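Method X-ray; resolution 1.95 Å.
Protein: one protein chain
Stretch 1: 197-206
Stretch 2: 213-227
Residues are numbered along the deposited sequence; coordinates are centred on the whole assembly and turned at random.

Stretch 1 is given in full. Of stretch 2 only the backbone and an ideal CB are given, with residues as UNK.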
# COMPACT_ATOMS: atom_id res chain seq x y z
N ASP A 197 -3.93 -15.16 -4.50
CA ASP A 197 -2.90 -15.71 -5.37
C ASP A 197 -2.09 -16.73 -4.56
O ASP A 197 -1.36 -16.37 -3.63
CB ASP A 197 -1.99 -14.60 -5.90
CG ASP A 197 -1.21 -15.01 -7.15
OD1 ASP A 197 -1.09 -16.22 -7.43
OD2 ASP A 197 -0.71 -14.11 -7.85
N LEU A 198 -2.25 -18.01 -4.92
CA LEU A 198 -1.64 -19.12 -4.19
C LEU A 198 -0.11 -19.16 -4.32
O LEU A 198 0.58 -19.60 -3.40
CB LEU A 198 -2.25 -20.45 -4.66
CG LEU A 198 -1.86 -21.76 -3.96
CD1 LEU A 198 -2.27 -21.77 -2.50
CD2 LEU A 198 -2.48 -22.95 -4.69
N SER A 199 0.40 -18.70 -5.46
CA SER A 199 1.83 -18.70 -5.74
C SER A 199 2.62 -17.69 -4.89
O SER A 199 3.84 -17.81 -4.77
CB SER A 199 2.08 -18.44 -7.23
OG SER A 199 1.55 -17.19 -7.63
N THR A 200 1.92 -16.72 -4.32
CA THR A 200 2.55 -15.67 -3.52
C THR A 200 2.38 -15.90 -2.01
O THR A 200 2.34 -14.94 -1.23
CB THR A 200 2.00 -14.27 -3.89
OG1 THR A 200 0.57 -14.25 -3.75
CG2 THR A 200 2.38 -13.89 -5.32
N LEU A 201 2.30 -17.17 -1.61
CA LEU A 201 2.08 -17.54 -0.22
C LEU A 201 3.30 -17.23 0.66
O LEU A 201 3.36 -16.16 1.27
CB LEU A 201 1.67 -19.02 -0.11
CG LEU A 201 0.78 -19.53 1.04
CD1 LEU A 201 1.52 -19.61 2.38
CD2 LEU A 201 -0.52 -18.74 1.17
N ASN A 202 4.25 -18.16 0.71
CA ASN A 202 5.47 -18.08 1.54
C ASN A 202 5.28 -17.99 3.07
O ASN A 202 4.45 -17.22 3.57
CB ASN A 202 6.48 -17.03 1.02
CG ASN A 202 6.12 -15.60 1.39
OD1 ASN A 202 5.74 -14.80 0.53
ND2 ASN A 202 6.26 -15.25 2.67
N ILE A 203 6.05 -18.80 3.80
CA ILE A 203 6.00 -18.84 5.26
C ILE A 203 7.39 -18.60 5.85
O ILE A 203 8.36 -19.23 5.44
CB ILE A 203 5.44 -20.20 5.80
CG1 ILE A 203 4.16 -20.63 5.07
CG2 ILE A 203 5.19 -20.13 7.30
CD1 ILE A 203 4.39 -21.61 3.93
N ASN A 204 7.47 -17.67 6.80
CA ASN A 204 8.72 -17.39 7.51
C ASN A 204 8.69 -17.92 8.94
O ASN A 204 7.87 -17.49 9.75
CB ASN A 204 9.03 -15.89 7.50
CG ASN A 204 10.43 -15.58 8.00
OD1 ASN A 204 11.40 -16.27 7.68
ND2 ASN A 204 10.55 -14.52 8.80
N VAL A 205 9.58 -18.86 9.23
CA VAL A 205 9.68 -19.46 10.56
C VAL A 205 10.98 -19.02 11.24
O VAL A 205 12.06 -19.13 10.66
CB VAL A 205 9.59 -21.01 10.52
CG1 VAL A 205 9.40 -21.58 11.92
CG2 VAL A 205 8.45 -21.47 9.62
N THR A 206 10.86 -18.52 12.47
CA THR A 206 12.01 -18.10 13.27
C THR A 206 11.98 -18.73 14.66
O THR A 206 10.93 -18.80 15.29
CB THR A 206 12.09 -16.56 13.40
OG1 THR A 206 10.82 -16.04 13.80
CG2 THR A 206 12.51 -15.91 12.08
N UNK A 213 10.17 -20.66 3.76
CA UNK A 213 9.60 -21.48 2.69
C UNK A 213 8.84 -20.60 1.70
O UNK A 213 7.83 -20.00 2.05
CB UNK A 213 8.68 -22.55 3.27
N UNK A 214 9.34 -20.55 0.46
CA UNK A 214 8.75 -19.70 -0.58
C UNK A 214 8.64 -20.43 -1.92
O UNK A 214 9.27 -21.47 -2.13
CB UNK A 214 9.58 -18.43 -0.75
N UNK A 215 7.83 -19.86 -2.82
CA UNK A 215 7.66 -20.40 -4.17
C UNK A 215 6.40 -21.22 -4.34
O UNK A 215 5.44 -21.07 -3.58
CB UNK A 215 8.87 -21.26 -4.54
N UNK A 216 6.41 -22.09 -5.34
CA UNK A 216 5.28 -22.97 -5.64
C UNK A 216 5.23 -24.15 -4.67
O UNK A 216 4.15 -24.66 -4.35
CB UNK A 216 5.37 -23.48 -7.08
N UNK A 217 6.40 -24.58 -4.20
CA UNK A 217 6.52 -25.71 -3.28
C UNK A 217 6.52 -25.28 -1.81
O UNK A 217 6.85 -26.07 -0.92
CB UNK A 217 7.80 -26.49 -3.59
N UNK A 218 6.13 -24.03 -1.56
CA UNK A 218 6.14 -23.44 -0.22
C UNK A 218 5.31 -24.21 0.81
O UNK A 218 5.75 -24.40 1.95
CB UNK A 218 5.63 -22.00 -0.30
N UNK A 219 4.12 -24.65 0.41
CA UNK A 219 3.23 -25.41 1.28
C UNK A 219 3.71 -26.85 1.45
O UNK A 219 3.68 -27.40 2.55
CB UNK A 219 1.81 -25.39 0.72
N UNK A 220 4.17 -27.44 0.34
CA UNK A 220 4.67 -28.82 0.33
C UNK A 220 5.92 -28.98 1.20
O UNK A 220 6.05 -29.97 1.93
CB UNK A 220 4.98 -29.26 -1.10
N UNK A 221 6.83 -28.01 1.11
CA UNK A 221 8.07 -28.03 1.89
C UNK A 221 7.84 -27.77 3.38
O UNK A 221 8.59 -28.26 4.22
CB UNK A 221 9.05 -26.99 1.34
N UNK A 222 6.79 -27.00 3.69
CA UNK A 222 6.42 -26.71 5.07
C UNK A 222 5.81 -27.93 5.76
O UNK A 222 6.13 -28.23 6.91
CB UNK A 222 5.44 -25.54 5.11
N UNK A 223 4.92 -28.62 5.04
CA UNK A 223 4.23 -29.80 5.57
C UNK A 223 5.15 -31.02 5.71
O UNK A 223 4.88 -31.91 6.52
CB UNK A 223 3.05 -30.15 4.66
N UNK A 224 6.21 -31.05 4.91
CA UNK A 224 7.21 -32.12 4.98
C UNK A 224 8.19 -31.91 6.13
O UNK A 224 8.55 -32.86 6.83
CB UNK A 224 7.98 -32.21 3.66
N UNK A 225 8.63 -30.67 6.32
CA UNK A 225 9.54 -30.31 7.40
C UNK A 225 8.85 -30.34 8.76
O UNK A 225 9.47 -30.63 9.78
CB UNK A 225 10.13 -28.92 7.15
N UNK A 226 7.56 -30.02 8.76
CA UNK A 226 6.73 -30.09 9.97
C UNK A 226 5.60 -31.10 9.77
O UNK A 226 4.53 -30.74 9.26
CB UNK A 226 6.16 -28.71 10.32
N UNK A 227 5.84 -32.38 10.14
CA UNK A 227 4.80 -33.41 10.03
C UNK A 227 3.63 -33.15 10.98
O UNK A 227 3.84 -32.88 12.16
CB UNK A 227 5.40 -34.79 10.31

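Position 213 pairs with Ile-203 in an antiparallel bridge. Its CB lies on the same sheet face as the Ile-203 side chain, and Val-205 lies further along that face. Beta-branched or aromatic residues would suit. The residue is Tyr-213. Its N donates to Ile-203 O (2.9 Å), and Ile-203 N donates to Tyr-213 O (2.8 Å). The ring reaches along the strand, and Val-205 CG2 meets its edge, 4.0 Å from Tyr-213 CE2.

Position 214 points sideways, with its ideal CB 3.8 Å from Asn-202 CB. Small or polar residues would fit. It is Ser-214, whose OG lies 3.7 Å from Asn-202 CB and makes a weak hydrogen bond with water 2 (3.5 Å). That water also donates to Ser-199 O (2.8 Å).

Position 215 has phi/psi 100/-158. A CB would be jammed against the carbonyl O of 214, so glycine is called for, and Gly-215 is found. Water 1 donates to Gly-215 O (2.7 Å) and accepts a weak bond from Asn-202 N (2.8 Å), linking the backbones.

Position 216 points sideways, with no atom of stretch 1 near its CB. Many residues would do, and a long polar one could turn back to Ser-199. Gln-216 does so: its OE1 comes 3.8 Å from Ser-199 CB.

Position 217 precedes the helix and is out of reach. Ser, Thr, Asp or Asn often stand here. Ser-217 OG donates to the side chain of 221 rather than capping the helix.

Position 218 points toward stretch 1. Its ideal CB is 4.2 Å from Asn-202 N and 4.4 Å from Ile-203 CD1, which favours a small residue. It is Ala-218.

Position 219 points sideways, but Leu-198 and Leu-201 offer an apolar surface to a longer side chain. Leu, Ile or Met would suit. In Ile-219, CD1 reaches Leu-198 CD1 (3.8 Å) and CG1 lies 4.5 Å from Leu-201 CG.

Positions 220 and 221 are out of reach; they hold Thr-220 and Asp-221. Asp-221 OD2 accepts from Ser-217 OG (2.9 Å).

Position 222 points toward Ile-203, with CD1 4.2 Å from the ideal CB. A large apolar residue could run on to Val-205. Phe-222 CE1 lies 3.8 Å from both Ile-203 CG2 and Val-205 CG2, the latter at the ring edge.

Positions 223, 224 and 225 leave wide choice: Glu-223, Lys-224 and Ala-225.

Position 226 leaves helical angles and points toward stretch 1 from a distance. Only a long side chain would reach. Phe-226 CZ comes 4.2 Å from Val-205 CG1.

Position 227 is out of reach; its phi of -67° allows proline, and it is Pro-227.

Stretch 2, residues 213-227: YSGQSAITDFEKAFP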
# COMPACT_ATOMS: atom_id res chain seq x y z
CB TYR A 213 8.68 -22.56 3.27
CG TYR A 213 9.32 -23.40 4.35
CD1 TYR A 213 10.09 -24.52 4.03
CD2 TYR A 213 9.16 -23.08 5.70
CE1 TYR A 213 10.68 -25.30 5.02
CE2 TYR A 213 9.75 -23.86 6.70
CZ TYR A 213 10.51 -24.96 6.35
OH TYR A 213 11.09 -25.73 7.33
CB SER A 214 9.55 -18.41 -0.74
OG SER A 214 8.93 -17.53 -1.65
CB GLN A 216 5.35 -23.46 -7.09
CG GLN A 216 4.06 -24.10 -7.62
CD GLN A 216 2.92 -23.10 -7.78
OE1 GLN A 216 3.13 -21.96 -8.21
NE2 GLN A 216 1.71 -23.52 -7.43
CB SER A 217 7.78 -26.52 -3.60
OG SER A 217 8.95 -25.72 -3.47
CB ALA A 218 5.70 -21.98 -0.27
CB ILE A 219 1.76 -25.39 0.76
CG1 ILE A 219 1.30 -23.95 0.51
CG2 ILE A 219 0.82 -26.09 1.75
CD1 ILE A 219 0.10 -23.83 -0.42
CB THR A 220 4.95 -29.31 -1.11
OG1 THR A 220 3.88 -28.91 -1.98
CG2 THR A 220 5.09 -30.83 -1.15
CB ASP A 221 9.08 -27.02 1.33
CG ASP A 221 9.58 -27.39 -0.06
OD1 ASP A 221 9.71 -28.60 -0.36
OD2 ASP A 221 9.86 -26.47 -0.85
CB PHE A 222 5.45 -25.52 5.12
CG PHE A 222 5.09 -25.07 6.52
CD1 PHE A 222 5.89 -24.16 7.19
CD2 PHE A 222 3.96 -25.57 7.16
CE1 PHE A 222 5.57 -23.74 8.48
CE2 PHE A 222 3.62 -25.16 8.44
CZ PHE A 222 4.43 -24.24 9.11
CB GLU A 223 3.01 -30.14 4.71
CG GLU A 223 1.86 -29.13 4.83
CD GLU A 223 0.66 -29.48 3.96
OE1 GLU A 223 0.61 -30.60 3.41
OE2 GLU A 223 -0.24 -28.63 3.83
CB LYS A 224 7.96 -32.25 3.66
CG LYS A 224 7.20 -33.01 2.58
CD LYS A 224 8.01 -33.09 1.29
CE LYS A 224 7.25 -33.83 0.20
NZ LYS A 224 7.13 -35.29 0.48
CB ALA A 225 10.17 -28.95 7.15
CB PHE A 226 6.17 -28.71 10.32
CG PHE A 226 7.21 -27.63 10.46
CD1 PHE A 226 7.95 -27.50 11.63
CD2 PHE A 226 7.44 -26.74 9.42
CE1 PHE A 226 8.91 -26.51 11.76
CE2 PHE A 226 8.41 -25.74 9.54
CZ PHE A 226 9.14 -25.62 10.71
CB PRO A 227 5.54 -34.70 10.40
CG PRO A 227 6.70 -34.26 11.21
CD PRO A 227 7.10 -32.92 10.67
O HOH W 1 4.89 -19.01 -1.86
O HOH W 2 5.76 -16.82 -2.95
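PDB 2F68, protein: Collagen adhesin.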